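Long-range contacts in PHOX (Pseudomonas fluorescens, PDB 4A9V), which is an alkaline phosphatase of the PhoX family, hydrolysing phosphate monoesters with a cofactor of iron and calcium ions: residues A[40-46]-A[133-137]; A[46-50]-A[59-63]; A[138-143]-A[255-261]. One frame throughout, in Å; residues are numbered along the deposited sequence. Where two conformers were deposited one is given.

Contact 1: A[40-46]-A[133-137]; sequences QPLHKNG and FVQGS
Gln135 shows how one side-chain amide can tie a strand's turn to a carbonyl of a facing loop. It gives up more area to residues 40-46 than any other residue of 133-137, with Phe133 next and Leu42 foremost on the facing loop. Gln135 is extended (chi1 and chi2 both t), so its amide reaches the mouth of the type II turn His43-Gly46. There Gln135 NE2 donates to His43 O at 2.9 Å, the same oxygen that takes the turn's own bond from Gly46 N at 3.0 Å. A water links NE2 of Gln135 to Gly46 O; another joins Gln135 OE1 to Gln40 NE2, which also donates to Pro41 O at 3.1 Å. The nearest CA atoms are those of His43 and Gly136, 4.2 Å apart, and Gly136 N donates to Leu42 O at 3.0 Å, almost linearly. Gly136, at phi/psi 86/2, is the third residue of a second type II turn, Val134-Ser137, where a side chain would jam against the preceding carbonyl. This turn interrupts strand 130-144, an outermost strand of a four-stranded antiparallel sheet of the kind that forms propeller blades, and the loop after strand 30-37 packs against this break. Phe133 (chi1 t) points toward the loop: its CZ lies 3.9 Å from Leu42 CD2, its CE2 3.7 Å from Gln40 CG, and Pro41 O approaches the ring edge, 3.8 Å from Phe133 CE2. Leu42 starts away from 133-137, yet its m,t rotamer brings the tip back to Phe133, and both side chains touch Ile122 of strand 118-127.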
ATOM      1  N   GLN A  40     -14.135 -11.057 -11.479  1.00  7.76           N
ATOM      2  CA  GLN A  40     -15.149 -10.421 -12.320  1.00  7.70           C
ATOM      3  C   GLN A  40     -14.579 -10.133 -13.707  1.00  7.34           C
ATOM      4  O   GLN A  40     -13.619  -9.381 -13.827  1.00  7.97           O
ATOM      5  CB  GLN A  40     -15.577  -9.109 -11.673  1.00  7.98           C
ATOM      6  CG  GLN A  40     -16.517  -8.267 -12.517  1.00  9.09           C
ATOM      7  CD  GLN A  40     -17.835  -8.958 -12.782  1.00  9.68           C
ATOM      8  OE1 GLN A  40     -18.477  -9.461 -11.857  1.00 10.41           O
ATOM      9  NE2 GLN A  40     -18.249  -8.983 -14.044  1.00 10.71           N
ATOM     10  N   PRO A  41     -15.221 -10.640 -14.775  1.00  7.93           N
ATOM     11  CA  PRO A  41     -14.754 -10.224 -16.096  1.00  8.40           C
ATOM     12  C   PRO A  41     -14.938  -8.728 -16.315  1.00  8.01           C
ATOM     13  O   PRO A  41     -15.974  -8.162 -15.952  1.00  8.42           O
ATOM     14  CB  PRO A  41     -15.619 -11.042 -17.064  1.00  9.55           C
ATOM     15  CG  PRO A  41     -16.802 -11.468 -16.260  1.00 10.05           C
ATOM     16  CD  PRO A  41     -16.291 -11.651 -14.866  1.00  8.93           C
ATOM     17  N   LEU A  42     -13.955  -8.100 -16.950  1.00  8.13           N
ATOM     18  CA  LEU A  42     -13.996  -6.662 -17.153  1.00  8.24           C
ATOM     19  C   LEU A  42     -14.640  -6.257 -18.471  1.00  7.90           C
ATOM     20  O   LEU A  42     -15.119  -5.131 -18.582  1.00  8.87           O
ATOM     21  CB  LEU A  42     -12.591  -6.066 -17.081  1.00  8.64           C
ATOM     22  CG  LEU A  42     -11.845  -6.268 -15.765  1.00  9.15           C
ATOM     23  CD1 LEU A  42     -10.593  -5.399 -15.771  1.00 11.74           C
ATOM     24  CD2 LEU A  42     -12.706  -5.952 -14.551  1.00  9.79           C
ATOM     25  N   HIS A  43     -14.567  -7.124 -19.477  1.00  8.82           N
ATOM     26  CA  HIS A  43     -14.915  -6.745 -20.845  1.00  9.45           C
ATOM     27  C   HIS A  43     -16.187  -7.393 -21.306  1.00 10.27           C
ATOM     28  O   HIS A  43     -16.687  -8.343 -20.695  1.00 10.32           O
ATOM     29  CB  HIS A  43     -13.772  -7.081 -21.790  1.00 10.10           C
ATOM     30  CG  HIS A  43     -12.457  -6.495 -21.360  1.00 10.06           C
ATOM     31  ND1 HIS A  43     -12.303  -5.183 -21.091  1.00 11.32           N
ATOM     32  CD2 HIS A  43     -11.240  -7.097 -21.087  1.00 11.09           C
ATOM     33  CE1 HIS A  43     -11.038  -4.958 -20.692  1.00 11.19           C
ATOM     34  NE2 HIS A  43     -10.375  -6.123 -20.737  1.00 12.05           N
ATOM     35  N   LYS A  44     -16.788  -6.807 -22.332  1.00 11.83           N
ATOM     36  CA  LYS A  44     -18.025  -7.346 -22.861  0.50 14.91           C
ATOM     37  C   LYS A  44     -17.843  -8.813 -23.241  1.00 12.66           C
ATOM     38  O   LYS A  44     -16.892  -9.186 -23.924  1.00 14.85           O
ATOM     39  CB  LYS A  44     -18.502  -6.535 -24.063  0.50 17.45           C
ATOM     40  CG  LYS A  44     -19.861  -6.966 -24.589  0.50 18.98           C
ATOM     41  CD  LYS A  44     -20.371  -5.996 -25.637  0.50 20.90           C
ATOM     42  CE  LYS A  44     -21.380  -6.653 -26.563  0.50 29.21           C
ATOM     43  NZ  LYS A  44     -21.926  -5.687 -27.555  0.50 38.85           N
ATOM     44  N   ASN A  45     -18.802  -9.629 -22.818  1.00 13.40           N
ATOM     45  CA  ASN A  45     -18.796 -11.063 -23.089  1.00 14.32           C
ATOM     46  C   ASN A  45     -17.591 -11.779 -22.500  1.00 13.38           C
ATOM     47  O   ASN A  45     -17.279 -12.900 -22.891  1.00 14.79           O
ATOM     48  CB  ASN A  45     -18.860 -11.336 -24.595  1.00 21.37           C
ATOM     49  CG  ASN A  45     -20.177 -10.905 -25.204  1.00 45.52           C
ATOM     50  OD1 ASN A  45     -21.215 -10.932 -24.538  1.00 48.63           O
ATOM     51  ND2 ASN A  45     -20.120 -10.383 -26.425  1.00 32.47           N
ATOM     52  N   GLY A  46     -16.986 -11.186 -21.479  1.00 12.36           N
ATOM     53  CA  GLY A  46     -15.802 -11.777 -20.883  1.00 10.83           C
ATOM     54  C   GLY A  46     -16.128 -13.024 -20.087  1.00 10.82           C
ATOM     55  O   GLY A  46     -17.276 -13.274 -19.742  1.00 11.86           O
ATOM     56  N   PHE A 133     -20.120  -0.866 -10.910  1.00  8.71           N
ATOM     57  CA  PHE A 133     -19.176  -1.226 -11.946  1.00  8.25           C
ATOM     58  C   PHE A 133     -19.853  -1.257 -13.315  1.00  8.79           C
ATOM     59  O   PHE A 133     -20.950  -1.796 -13.458  1.00 10.57           O
ATOM     60  CB  PHE A 133     -18.580  -2.594 -11.602  1.00  8.76           C
ATOM     61  CG  PHE A 133     -17.739  -3.190 -12.688  1.00  8.19           C
ATOM     62  CD1 PHE A 133     -16.663  -2.498 -13.217  1.00  8.27           C
ATOM     63  CD2 PHE A 133     -18.020  -4.453 -13.184  1.00  9.03           C
ATOM     64  CE1 PHE A 133     -15.879  -3.058 -14.213  1.00  9.57           C
ATOM     65  CE2 PHE A 133     -17.237  -5.018 -14.176  1.00  9.85           C
ATOM     66  CZ  PHE A 133     -16.187  -4.304 -14.715  1.00  9.30           C
ATOM     67  N   VAL A 134     -19.153  -0.734 -14.317  1.00  8.61           N
ATOM     68  CA  VAL A 134     -19.589  -0.782 -15.713  1.00  9.07           C
ATOM     69  C   VAL A 134     -18.722  -1.766 -16.498  1.00  8.52           C
ATOM     70  O   VAL A 134     -17.640  -1.425 -16.991  1.00  9.39           O
ATOM     71  CB  VAL A 134     -19.502   0.613 -16.370  1.00  9.74           C
ATOM     72  CG1 VAL A 134     -20.006   0.566 -17.802  1.00 11.28           C
ATOM     73  CG2 VAL A 134     -20.297   1.623 -15.567  1.00 10.96           C
ATOM     74  N   GLN A 135     -19.198  -3.000 -16.619  1.00  8.95           N
ATOM     75  CA  GLN A 135     -18.522  -3.983 -17.452  1.00  8.89           C
ATOM     76  C   GLN A 135     -18.573  -3.520 -18.905  1.00  9.47           C
ATOM     77  O   GLN A 135     -19.557  -2.918 -19.332  1.00 11.01           O
ATOM     78  CB  GLN A 135     -19.178  -5.357 -17.299  1.00  9.25           C
ATOM     79  CG  GLN A 135     -18.365  -6.476 -17.917  1.00  8.97           C
ATOM     80  CD  GLN A 135     -18.954  -7.855 -17.686  1.00  9.92           C
ATOM     81  OE1 GLN A 135     -19.734  -8.073 -16.756  1.00 11.47           O
ATOM     82  NE2 GLN A 135     -18.568  -8.797 -18.526  1.00 10.68           N
ATOM     83  N   GLY A 136     -17.488  -3.729 -19.645  1.00  9.58           N
ATOM     84  CA  GLY A 136     -17.459  -3.369 -21.058  1.00  9.94           C
ATOM     85  C   GLY A 136     -17.069  -1.927 -21.356  1.00 10.41           C
ATOM     86  O   GLY A 136     -17.008  -1.538 -22.518  1.00 11.43           O
ATOM     87  N   SER A 137     -16.760  -1.136 -20.336  1.00  9.53           N
ATOM     88  CA  SER A 137     -16.238   0.210 -20.562  1.00  8.71           C
ATOM     89  C   SER A 137     -14.931   0.137 -21.337  1.00  8.94           C
ATOM     90  O   SER A 137     -14.066  -0.689 -21.031  1.00  9.90           O
ATOM     91  CB  SER A 137     -15.997   0.911 -19.233  1.00  9.44           C
ATOM     92  OG  SER A 137     -15.275   2.114 -19.432  1.00  9.27           O
TER
HETATM   93  O   HOH W   1     -20.629 -10.228 -15.242  1.00 18.43           O
HETATM   94  O   HOH W   2     -14.134  -3.309 -21.824  1.00 19.54           O
HETATM   95  O   HOH W   3     -19.281 -11.691 -18.682  1.00 15.00           O

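Contact 2: A[46-50]-A[59-63]; sequences GPAFD and AQEVQ
Pro47 and Gln63 make most of the contact between two limbs of one connection. Residues 46-50 are irregular but largely extended; residues 59-63 take up the end of the short helix that starts at residue 57, followed by a type I turn from Gln60 to Gln63, with Val62 N bonded to Ala59 O at 3.0 Å and Gln63 N to Gln60 O at 3.2 Å. Gly46 leads into Pro47, whose CA is 6.1 Å from that of Ala59, the nearest CA pair. Pro47 (phi/psi -71/130, C-gamma endo) turns its ring toward the helix end: its CG meets Ala59 CB at 3.7 Å, and its CD meets Val62 CG2 at 3.8 Å. The carbonyl of the same residue is held too, Gln63 NE2 donating to Pro47 O at 2.9 Å. Gln63 sets out sideways, but its m,t conformation carries the amide back to this oxygen. At Ala48 the methyl points away, and the carbonyl is reached through a water, which donates to Ala48 O at 2.9 Å and accepts from Gln63 NE2 at 3.0 Å, so one amide nitrogen serves two successive carbonyls, the second through solvent. Phe49 adds little to this contact, and its ring instead stacks edge-to-face with Trp38 and makes a cation-pi contact with Arg570. The whole is plain surface packing away from the iron-calcium centre: a proline-containing loop packed on the end of a short helix and its following turn, in the connection between strands 30-37 and 68-76 of two successive antiparallel sheets of the propeller fold.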
ATOM      1  N   GLY A  46     -16.986 -11.186 -21.479  1.00 12.36           N
ATOM      2  CA  GLY A  46     -15.802 -11.777 -20.883  1.00 10.83           C
ATOM      3  C   GLY A  46     -16.128 -13.024 -20.087  1.00 10.82           C
ATOM      4  O   GLY A  46     -17.276 -13.274 -19.742  1.00 11.86           O
ATOM      5  N   PRO A  47     -15.096 -13.791 -19.735  1.00 10.93           N
ATOM      6  CA  PRO A  47     -15.293 -15.080 -19.090  1.00 11.35           C
ATOM      7  C   PRO A  47     -15.795 -14.921 -17.654  1.00 10.31           C
ATOM      8  O   PRO A  47     -15.182 -14.220 -16.848  1.00 10.70           O
ATOM      9  CB  PRO A  47     -13.895 -15.711 -19.129  1.00 12.19           C
ATOM     10  CG  PRO A  47     -12.958 -14.546 -19.232  1.00 12.07           C
ATOM     11  CD  PRO A  47     -13.686 -13.541 -20.071  1.00 11.13           C
ATOM     12  N   ALA A  48     -16.863 -15.634 -17.324  1.00 11.71           N
ATOM     13  CA  ALA A  48     -17.407 -15.607 -15.975  1.00 11.13           C
ATOM     14  C   ALA A  48     -16.394 -16.177 -14.994  1.00 11.00           C
ATOM     15  O   ALA A  48     -15.676 -17.129 -15.307  1.00 11.65           O
ATOM     16  CB  ALA A  48     -18.704 -16.401 -15.915  1.00 13.47           C
ATOM     17  N   PHE A  49     -16.431 -15.661 -13.768  1.00 10.58           N
ATOM     18  CA  PHE A  49     -15.704 -16.269 -12.669  1.00 10.80           C
ATOM     19  C   PHE A  49     -16.115 -17.726 -12.504  1.00 10.82           C
ATOM     20  O   PHE A  49     -17.300 -18.057 -12.534  1.00 13.34           O
ATOM     21  CB  PHE A  49     -15.958 -15.501 -11.373  1.00 11.15           C
ATOM     22  CG  PHE A  49     -15.288 -16.106 -10.169  1.00 10.43           C
ATOM     23  CD1 PHE A  49     -13.910 -16.117 -10.059  1.00 10.54           C
ATOM     24  CD2 PHE A  49     -16.038 -16.680  -9.157  1.00 11.23           C
ATOM     25  CE1 PHE A  49     -13.292 -16.667  -8.954  1.00 10.62           C
ATOM     26  CE2 PHE A  49     -15.426 -17.201  -8.030  1.00 12.58           C
ATOM     27  CZ  PHE A  49     -14.049 -17.197  -7.930  1.00 11.28           C
ATOM     28  N   ASP A  50     -15.120 -18.582 -12.310  1.00 11.21           N
ATOM     29  CA  ASP A  50     -15.337 -20.011 -12.138  1.00 12.45           C
ATOM     30  C   ASP A  50     -14.931 -20.400 -10.715  1.00 11.91           C
ATOM     31  O   ASP A  50     -13.745 -20.485 -10.400  1.00 11.86           O
ATOM     32  CB  ASP A  50     -14.503 -20.775 -13.168  1.00 12.65           C
ATOM     33  CG  ASP A  50     -14.725 -22.270 -13.109  1.00 13.22           C
ATOM     34  OD1 ASP A  50     -15.369 -22.737 -12.145  1.00 14.21           O
ATOM     35  OD2 ASP A  50     -14.189 -22.976 -13.988  1.00 17.53           O
ATOM     36  N   ALA A  59      -8.020 -16.131 -19.041  1.00  9.52           N
ATOM     37  CA  ALA A  59      -9.213 -15.531 -18.461  1.00  9.33           C
ATOM     38  C   ALA A  59      -8.864 -14.581 -17.323  1.00  8.69           C
ATOM     39  O   ALA A  59      -9.417 -13.495 -17.226  1.00  8.63           O
ATOM     40  CB  ALA A  59     -10.175 -16.604 -17.979  1.00  9.74           C
ATOM     41  N   GLN A  60      -7.933 -14.978 -16.463  1.00  8.34           N
ATOM     42  CA  GLN A  60      -7.587 -14.144 -15.323  1.00  8.17           C
ATOM     43  C   GLN A  60      -6.945 -12.829 -15.774  1.00  7.92           C
ATOM     44  O   GLN A  60      -7.126 -11.801 -15.118  1.00  7.78           O
ATOM     45  CB  GLN A  60      -6.672 -14.893 -14.353  1.00  8.07           C
ATOM     46  CG  GLN A  60      -6.288 -14.090 -13.116  1.00  7.68           C
ATOM     47  CD  GLN A  60      -7.469 -13.737 -12.233  1.00  7.89           C
ATOM     48  OE1 GLN A  60      -7.978 -14.565 -11.484  1.00  8.88           O
ATOM     49  NE2 GLN A  60      -7.907 -12.494 -12.316  1.00  8.44           N
ATOM     50  N   GLU A  61      -6.302 -12.841 -16.943  1.00  8.48           N
ATOM     51  CA  GLU A  61      -5.724 -11.621 -17.508  1.00  9.01           C
ATOM     52  C   GLU A  61      -6.767 -10.601 -17.949  1.00  8.48           C
ATOM     53  O   GLU A  61      -6.416  -9.447 -18.187  1.00  9.04           O
ATOM     54  CB  GLU A  61      -4.781 -11.955 -18.671  1.00  9.08           C
ATOM     55  CG  GLU A  61      -3.510 -12.653 -18.201  1.00  9.38           C
ATOM     56  CD  GLU A  61      -2.620 -13.179 -19.318  1.00 11.33           C
ATOM     57  OE1 GLU A  61      -3.063 -13.266 -20.480  1.00 13.34           O
ATOM     58  OE2 GLU A  61      -1.530 -13.698 -18.996  1.00 12.35           O
ATOM     59  N   VAL A  62      -8.035 -11.009 -18.029  1.00  7.85           N
ATOM     60  CA  VAL A  62      -9.129 -10.100 -18.384  1.00  8.54           C
ATOM     61  C   VAL A  62     -10.219 -10.071 -17.307  1.00  7.82           C
ATOM     62  O   VAL A  62     -11.337  -9.618 -17.550  1.00  8.41           O
ATOM     63  CB  VAL A  62      -9.750 -10.433 -19.766  1.00  8.94           C
ATOM     64  CG1 VAL A  62      -8.731 -10.192 -20.870  1.00 10.82           C
ATOM     65  CG2 VAL A  62     -10.285 -11.856 -19.816  1.00  9.63           C
ATOM     66  N   GLN A  63      -9.854 -10.498 -16.101  1.00  7.59           N
ATOM     67  CA  GLN A  63     -10.741 -10.472 -14.942  1.00  7.91           C
ATOM     68  C   GLN A  63     -10.107  -9.632 -13.841  1.00  7.29           C
ATOM     69  O   GLN A  63      -8.887  -9.539 -13.738  1.00  7.99           O
ATOM     70  CB  GLN A  63     -10.978 -11.893 -14.413  1.00  7.77           C
ATOM     71  CG  GLN A  63     -11.836 -12.744 -15.335  1.00  8.39           C
ATOM     72  CD  GLN A  63     -11.727 -14.231 -15.052  1.00  8.49           C
ATOM     73  OE1 GLN A  63     -10.721 -14.721 -14.516  1.00  8.79           O
ATOM     74  NE2 GLN A  63     -12.728 -14.974 -15.494  1.00  9.73           N
TER
HETATM   75  O   HOH W   4     -12.935 -17.928 -15.427  1.00 13.52           O

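Contact 3: A[138-143]-A[255-261]; sequences RYNRRI and FDPQSTP
Here an arginine on a strand satisfies a carbonyl of a neighbouring turn. The turn is type I, Asp256-Ser259, closed by Ser259 N to Asp256 O at 3.0 Å; Asp256 O also accepts from Ser259 OG at 2.7 Å, and Asp256 OD1 takes Gln258 N at 3.2 Å in an Asx turn. Arg141, fully extended (chi1 to chi3 all t), forks onto Ser259 O, with NH2 at 2.7 Å and NH1 at 2.9 Å; Arg141 NH1 to Ser259 OG is weak at 3.4 Å. Pro257 O lies over the guanidinium face, 3.3 Å from Arg141 CZ, without a hydrogen bond to Arg141. Waters satisfy more: one joins Arg138 O to Gln258 NE2, another Arg138 NH2 to Phe255 O. Pro257 CG sits over the face of the Arg138 guanidinium, 3.9 Å from NH2, and 3.3 Å from Arg138 O. The nearest CA atoms are those of Tyr139 and Pro257, 5.6 Å apart. Tyr139 CE1 lies 4.4 Å from Phe255 CD1, and Ile143 CD1 meets Pro261 CG at 3.9 Å. Thus an outer strand of an antiparallel sheet packs against the loop joining strands 249-252 and 262-264 of a mixed sheet, packing between sheets of a beta-propeller.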
ATOM      1  N   ARG A 138     -14.708   1.118 -22.203  1.00 10.25           N
ATOM      2  CA  ARG A 138     -13.457   1.200 -22.940  1.00 10.44           C
ATOM      3  C   ARG A 138     -12.261   1.507 -22.034  1.00  9.83           C
ATOM      4  O   ARG A 138     -11.118   1.274 -22.418  1.00 10.72           O
ATOM      5  CB  ARG A 138     -13.561   2.246 -24.051  1.00 13.60           C
ATOM      6  CG  ARG A 138     -13.446   3.680 -23.570  1.00 19.44           C
ATOM      7  CD  ARG A 138     -13.295   4.658 -24.731  1.00 71.86           C
ATOM      8  NE  ARG A 138     -12.011   4.522 -25.417  1.00111.31           N
ATOM      9  CZ  ARG A 138     -10.957   5.312 -25.206  1.00147.41           C
ATOM     10  NH1 ARG A 138     -11.092   6.425 -24.491  1.00 57.43           N
ATOM     11  NH2 ARG A 138      -9.823   5.094 -25.860  1.00114.09           N
ATOM     12  N   TYR A 139     -12.526   1.970 -20.814  1.00  8.76           N
ATOM     13  CA  TYR A 139     -11.459   2.287 -19.869  1.00  8.21           C
ATOM     14  C   TYR A 139     -11.030   1.082 -19.034  1.00  8.32           C
ATOM     15  O   TYR A 139     -10.010   1.129 -18.359  1.00  8.86           O
ATOM     16  CB  TYR A 139     -11.890   3.437 -18.966  1.00  9.06           C
ATOM     17  CG  TYR A 139     -12.051   4.741 -19.713  1.00  8.66           C
ATOM     18  CD1 TYR A 139     -10.942   5.483 -20.078  1.00  9.60           C
ATOM     19  CD2 TYR A 139     -13.294   5.152 -20.174  1.00 10.26           C
ATOM     20  CE1 TYR A 139     -11.071   6.640 -20.819  1.00 10.97           C
ATOM     21  CE2 TYR A 139     -13.427   6.280 -20.966  1.00 11.83           C
ATOM     22  CZ  TYR A 139     -12.314   7.029 -21.270  1.00 12.12           C
ATOM     23  OH  TYR A 139     -12.427   8.157 -22.051  1.00 16.10           O
ATOM     24  N   ASN A 140     -11.846   0.037 -18.994  1.00  7.80           N
ATOM     25  CA  ASN A 140     -11.522  -1.106 -18.149  1.00  7.84           C
ATOM     26  C   ASN A 140     -10.245  -1.761 -18.649  1.00  7.74           C
ATOM     27  O   ASN A 140     -10.086  -1.982 -19.850  1.00  8.77           O
ATOM     28  CB  ASN A 140     -12.652  -2.130 -18.146  1.00  7.88           C
ATOM     29  CG  ASN A 140     -13.901  -1.633 -17.448  1.00  8.08           C
ATOM     30  OD1 ASN A 140     -13.909  -0.579 -16.796  1.00  8.61           O
ATOM     31  ND2 ASN A 140     -14.961  -2.426 -17.537  1.00  8.48           N
ATOM     32  N   ARG A 141      -9.375  -2.166 -17.730  1.00  7.34           N
ATOM     33  CA  ARG A 141      -8.073  -2.663 -18.127  1.00  7.73           C
ATOM     34  C   ARG A 141      -7.457  -3.471 -17.006  1.00  7.30           C
ATOM     35  O   ARG A 141      -7.519  -3.074 -15.848  1.00  8.13           O
ATOM     36  CB  ARG A 141      -7.174  -1.473 -18.459  1.00  9.84           C
ATOM     37  CG  ARG A 141      -5.831  -1.855 -19.014  1.00 11.04           C
ATOM     38  CD  ARG A 141      -4.976  -0.630 -19.244  1.00 12.31           C
ATOM     39  NE  ARG A 141      -3.714  -1.018 -19.838  1.00 12.60           N
ATOM     40  CZ  ARG A 141      -2.787  -0.175 -20.258  1.00 11.66           C
ATOM     41  NH1 ARG A 141      -2.884   1.118 -19.967  1.00 10.96           N
ATOM     42  NH2 ARG A 141      -1.726  -0.651 -20.897  1.00 15.45           N
ATOM     43  N   ARG A 142      -6.784  -4.556 -17.371  1.00  6.98           N
ATOM     44  CA  ARG A 142      -5.821  -5.208 -16.487  1.00  7.25           C
ATOM     45  C   ARG A 142      -4.399  -4.849 -16.890  1.00  7.21           C
ATOM     46  O   ARG A 142      -4.008  -5.009 -18.045  1.00  8.87           O
ATOM     47  CB  ARG A 142      -5.988  -6.726 -16.501  1.00  7.96           C
ATOM     48  CG  ARG A 142      -7.209  -7.245 -15.764  1.00  7.85           C
ATOM     49  CD  ARG A 142      -7.305  -6.768 -14.321  1.00  7.38           C
ATOM     50  NE  ARG A 142      -6.045  -6.835 -13.586  1.00  6.94           N
ATOM     51  CZ  ARG A 142      -5.404  -7.963 -13.304  1.00  7.44           C
ATOM     52  NH1 ARG A 142      -6.004  -9.133 -13.457  1.00  8.43           N
ATOM     53  NH2 ARG A 142      -4.154  -7.932 -12.861  1.00  7.97           N
ATOM     54  N   ILE A 143      -3.616  -4.451 -15.896  1.00  7.04           N
ATOM     55  CA  ILE A 143      -2.174  -4.442 -15.973  1.00  7.30           C
ATOM     56  C   ILE A 143      -1.716  -5.525 -15.010  1.00  7.39           C
ATOM     57  O   ILE A 143      -2.197  -5.580 -13.879  1.00  9.04           O
ATOM     58  CB  ILE A 143      -1.621  -3.061 -15.577  1.00  8.45           C
ATOM     59  CG1 ILE A 143      -2.153  -1.996 -16.546  1.00 10.98           C
ATOM     60  CG2 ILE A 143      -0.103  -3.074 -15.568  1.00 10.76           C
ATOM     61  CD1 ILE A 143      -2.196  -0.592 -15.996  1.00 14.14           C
ATOM     62  N   PHE A 255      -6.843   7.122 -17.867  1.00  8.16           N
ATOM     63  CA  PHE A 255      -7.675   7.657 -18.939  1.00  8.49           C
ATOM     64  C   PHE A 255      -7.158   7.334 -20.343  1.00  8.95           C
ATOM     65  O   PHE A 255      -7.780   7.718 -21.332  1.00 11.16           O
ATOM     66  CB  PHE A 255      -7.861   9.164 -18.769  1.00  9.24           C
ATOM     67  CG  PHE A 255      -8.723   9.530 -17.597  1.00  9.27           C
ATOM     68  CD1 PHE A 255     -10.105   9.534 -17.711  1.00 10.75           C
ATOM     69  CD2 PHE A 255      -8.162   9.813 -16.364  1.00 10.65           C
ATOM     70  CE1 PHE A 255     -10.909   9.820 -16.624  1.00 10.55           C
ATOM     71  CE2 PHE A 255      -8.964  10.103 -15.275  1.00 11.31           C
ATOM     72  CZ  PHE A 255     -10.336  10.089 -15.400  1.00 11.21           C
ATOM     73  N   ASP A 256      -6.062   6.589 -20.431  1.00  9.36           N
ATOM     74  CA  ASP A 256      -5.545   6.144 -21.725  1.00  9.80           C
ATOM     75  C   ASP A 256      -5.300   4.641 -21.700  1.00  9.72           C
ATOM     76  O   ASP A 256      -4.259   4.179 -21.244  1.00  9.11           O
ATOM     77  CB  ASP A 256      -4.238   6.867 -22.069  1.00 12.07           C
ATOM     78  CG  ASP A 256      -3.682   6.459 -23.422  1.00 14.44           C
ATOM     79  OD1 ASP A 256      -4.289   5.590 -24.085  1.00 14.45           O
ATOM     80  OD2 ASP A 256      -2.589   6.952 -23.780  1.00 21.32           O
ATOM     81  N   PRO A 257      -6.295   3.859 -22.121  1.00  9.88           N
ATOM     82  CA  PRO A 257      -6.209   2.415 -21.916  1.00 10.40           C
ATOM     83  C   PRO A 257      -5.194   1.709 -22.809  1.00 10.35           C
ATOM     84  O   PRO A 257      -4.938   0.527 -22.614  1.00 13.27           O
ATOM     85  CB  PRO A 257      -7.635   1.919 -22.206  1.00 13.75           C
ATOM     86  CG  PRO A 257      -8.312   3.027 -22.927  1.00 20.38           C
ATOM     87  CD  PRO A 257      -7.641   4.297 -22.520  1.00 12.02           C
ATOM     88  N   GLN A 258      -4.566   2.440 -23.726  1.00  9.91           N
ATOM     89  CA  GLN A 258      -3.487   1.878 -24.528  1.00 12.05           C
ATOM     90  C   GLN A 258      -2.116   2.418 -24.125  1.00 11.16           C
ATOM     91  O   GLN A 258      -1.122   2.132 -24.784  1.00 14.29           O
ATOM     92  CB  GLN A 258      -3.743   2.130 -26.014  1.00 15.15           C
ATOM     93  CG  GLN A 258      -4.863   1.274 -26.587  1.00 19.11           C
ATOM     94  CD  GLN A 258      -6.241   1.764 -26.188  1.00 19.52           C
ATOM     95  OE1 GLN A 258      -6.544   2.955 -26.296  1.00 21.95           O
ATOM     96  NE2 GLN A 258      -7.104   0.839 -25.778  1.00 26.80           N
ATOM     97  N   SER A 259      -2.060   3.164 -23.028  1.00 10.60           N
ATOM     98  CA  SER A 259      -0.793   3.706 -22.546  1.00 10.87           C
ATOM     99  C   SER A 259       0.085   2.627 -21.924  1.00 11.15           C
ATOM    100  O   SER A 259      -0.414   1.627 -21.404  1.00 12.37           O
ATOM    101  CB  SER A 259      -1.038   4.815 -21.526  1.00 12.01           C
ATOM    102  OG  SER A 259      -1.707   4.317 -20.377  1.00 13.58           O
ATOM    103  N   THR A 260       1.392   2.850 -21.968  1.00  9.80           N
ATOM    104  CA  THR A 260       2.351   1.947 -21.346  1.00 10.41           C
ATOM    105  C   THR A 260       2.804   2.518 -20.006  1.00  8.84           C
ATOM    106  O   THR A 260       3.396   3.595 -19.960  1.00  9.47           O
ATOM    107  CB  THR A 260       3.571   1.738 -22.267  1.00 10.87           C
ATOM    108  OG1 THR A 260       3.140   1.131 -23.489  1.00 13.03           O
ATOM    109  CG2 THR A 260       4.609   0.854 -21.616  1.00 12.87           C
ATOM    110  N   PRO A 261       2.507   1.815 -18.902  1.00  7.95           N
ATOM    111  CA  PRO A 261       2.919   2.322 -17.596  1.00  8.51           C
ATOM    112  C   PRO A 261       4.432   2.384 -17.458  1.00  7.45           C
ATOM    113  O   PRO A 261       5.168   1.682 -18.162  1.00  8.20           O
ATOM    114  CB  PRO A 261       2.316   1.308 -16.615  1.00  8.55           C
ATOM    115  CG  PRO A 261       1.187   0.677 -17.374  1.00  9.32           C
ATOM    116  CD  PRO A 261       1.688   0.598 -18.785  1.00  9.79           C
TER
HETATM  117  O   HOH W   5     -10.136   1.301 -25.059  1.00 33.89           O
HETATM  118  O   HOH W   6      -7.807   7.035 -24.288  1.00107.44           O
HETATM  119  O   HOH W   7      -4.813   2.569 -18.362  1.00 10.19           O

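In the fold
All three contacts lie at the surface, on the same side of the chain's centre, and differ in which donors reach the backbone carbonyls. Contact 2 is the smallest and nests within the loop closed by contact 1; the two share Gly46, and Leu42 N probably bonds to Val62 O. Contacts 1 and 3 use the same strand, 130-144, and Asn140 joins them, its ND2 near both Leu42 O and Val134 O at 2.9 Å. Arg142 ties contact 3 to contact 2 through Gln63 O. Uncharged amide side chains bind backbone carbonyls in contacts 1 and 2, contact 1 adding a backbone NH, whereas in contact 3, which buries the largest area and joins two sheets, an arginine does so.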